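Local coordinates for high-affinity zinc uptake system protein znuA (Streptococcus suis, PDB 3MFQ) that binds zinc in a site between its two lobes and probably serves as the metal-capturing component of an ABC uptake system, at residues T168-F173 and A186-S191. Sequence-based numbering, arbitrary orientation.
Sequences TPHDAF and APQGVS. With ZN (zinc ion), chain D.
A single amide, Asp171 N, is shared by two successive carbonyls of the facing loop: it bonds Gly189 O at 2.9 Å and, longer, Gln188 O at 3.3 Å. Both bonds are bent, with N-H...O angles of 142° and 137°, as expected of a bifurcated donor, and in each the nitrogen sits above the plane of the carbonyl. The fork ties down the backbone directly after His170, a zinc ligand, an example of how second-shell contacts can position a first-shell group. CG of His170 lies between the backbone N and carbonyl carbon (chi1 78°), and the ring, turned about the next bond, brings NE2 to the zinc at 2.2 Å. Gly189 O and Val190 O lie at the ring edge, near its plane, the latter 3.5 Å from His170 CD2, while Glu219 OE2 is hydrogen-bonded to ND1; that bond and the zinc together would limit the ring's rotation. The methyl of Ala186 packs against the peptide between His170 and Asp171, its CB 3.3 Å from His170 C. Thr168 OG1 bonds to His170 O at 2.9 Å, within the same loop. His41, His104 and Asp254 complete the three-histidine, one-aspartate zinc centre, consistent with the interlobe site of TroA-like solute-binding proteins.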
loop_
_atom_site.group_PDB
_atom_site.type_symbol
_atom_site.label_atom_id
_atom_site.label_comp_id
_atom_site.label_asym_id
_atom_site.label_seq_id
_atom_site.Cartn_x
_atom_site.Cartn_y
_atom_site.Cartn_z
ATOM N N THR A 168 -10.964 8.035 0.510
ATOM C CA THR A 168 -10.655 6.829 -0.238
ATOM C C THR A 168 -11.649 5.728 0.111
ATOM O O THR A 168 -12.321 5.806 1.137
ATOM C CB THR A 168 -9.226 6.353 0.065
ATOM O OG1 THR A 168 -9.121 6.008 1.451
ATOM C CG2 THR A 168 -8.225 7.451 -0.252
ATOM N N PRO A 169 -11.751 4.704 -0.750
ATOM C CA PRO A 169 -12.669 3.572 -0.569
ATOM C C PRO A 169 -12.489 2.841 0.761
ATOM O O PRO A 169 -13.475 2.375 1.330
ATOM C CB PRO A 169 -12.312 2.649 -1.732
ATOM C CG PRO A 169 -11.797 3.562 -2.778
ATOM C CD PRO A 169 -11.050 4.634 -2.045
ATOM N N HIS A 170 -11.256 2.730 1.245
ATOM C CA HIS A 170 -11.026 2.134 2.558
ATOM C C HIS A 170 -9.795 2.704 3.256
ATOM O O HIS A 170 -8.960 3.359 2.634
ATOM C CB HIS A 170 -10.962 0.605 2.474
ATOM C CG HIS A 170 -9.660 0.074 1.962
ATOM N ND1 HIS A 170 -9.289 0.158 0.637
ATOM C CD2 HIS A 170 -8.652 -0.571 2.595
ATOM C CE1 HIS A 170 -8.103 -0.402 0.478
ATOM N NE2 HIS A 170 -7.695 -0.852 1.650
ATOM N N ASP A 171 -9.699 2.452 4.555
ATOM C CA ASP A 171 -8.648 3.029 5.384
ATOM C C ASP A 171 -7.284 2.432 5.055
ATOM O O ASP A 171 -6.880 1.432 5.644
ATOM C CB ASP A 171 -8.973 2.804 6.859
ATOM C CG ASP A 171 -8.515 3.947 7.734
ATOM O OD1 ASP A 171 -7.684 4.755 7.268
ATOM O OD2 ASP A 171 -8.990 4.037 8.886
ATOM N N ALA A 172 -6.573 3.054 4.122
ATOM C CA ALA A 172 -5.300 2.512 3.664
ATOM C C ALA A 172 -4.200 3.566 3.613
ATOM O O ALA A 172 -3.085 3.282 3.179
ATOM C CB ALA A 172 -5.467 1.856 2.303
ATOM N N PHE A 173 -4.515 4.779 4.053
ATOM C CA PHE A 173 -3.562 5.879 3.980
ATOM C C PHE A 173 -3.330 6.540 5.333
ATOM O O PHE A 173 -2.938 7.705 5.400
ATOM C CB PHE A 173 -4.029 6.922 2.966
ATOM C CG PHE A 173 -4.156 6.393 1.565
ATOM C CD1 PHE A 173 -5.358 5.878 1.111
ATOM C CD2 PHE A 173 -3.074 6.411 0.700
ATOM C CE1 PHE A 173 -5.479 5.391 -0.179
ATOM C CE2 PHE A 173 -3.189 5.927 -0.591
ATOM C CZ PHE A 173 -4.392 5.415 -1.029
ATOM N N ALA A 186 -12.715 7.121 5.190
ATOM C CA ALA A 186 -13.002 5.980 4.328
ATOM C C ALA A 186 -14.270 5.265 4.775
ATOM O O ALA A 186 -14.448 4.990 5.961
ATOM C CB ALA A 186 -11.829 5.019 4.317
ATOM N N PRO A 187 -15.159 4.962 3.818
ATOM C CA PRO A 187 -16.412 4.266 4.123
ATOM C C PRO A 187 -16.156 2.832 4.569
ATOM O O PRO A 187 -17.102 2.105 4.870
ATOM C CB PRO A 187 -17.151 4.277 2.780
ATOM C CG PRO A 187 -16.070 4.385 1.761
ATOM C CD PRO A 187 -15.030 5.263 2.384
ATOM N N GLN A 188 -14.889 2.434 4.605
ATOM C CA GLN A 188 -14.531 1.085 5.028
ATOM C C GLN A 188 -13.351 1.087 5.990
ATOM O O GLN A 188 -12.577 2.042 6.040
ATOM C CB GLN A 188 -14.221 0.205 3.819
ATOM C CG GLN A 188 -13.888 -1.231 4.180
ATOM C CD GLN A 188 -13.930 -2.154 2.986
ATOM O OE1 GLN A 188 -14.521 -3.230 3.043
ATOM N NE2 GLN A 188 -13.312 -1.733 1.890
ATOM N N GLY A 189 -13.220 0.008 6.754
ATOM C CA GLY A 189 -12.165 -0.101 7.743
ATOM C C GLY A 189 -10.786 -0.284 7.143
ATOM O O GLY A 189 -10.525 0.121 6.008
ATOM N N VAL A 190 -9.899 -0.901 7.915
ATOM C CA VAL A 190 -8.522 -1.115 7.497
ATOM C C VAL A 190 -8.413 -2.249 6.479
ATOM O O VAL A 190 -7.648 -2.164 5.518
ATOM C CB VAL A 190 -7.620 -1.401 8.708
ATOM C CG1 VAL A 190 -6.842 -2.690 8.509
ATOM C CG2 VAL A 190 -6.684 -0.234 8.953
ATOM N N SER A 191 -9.182 -3.310 6.695
ATOM C CA SER A 191 -9.232 -4.415 5.748
ATOM C C SER A 191 -10.357 -4.184 4.755
ATOM O O SER A 191 -11.282 -3.422 5.024
ATOM C CB SER A 191 -9.446 -5.742 6.476
ATOM O OG SER A 191 -9.569 -6.812 5.558
HETATM ZN ZN ZN D . -5.984 -2.143 1.993
#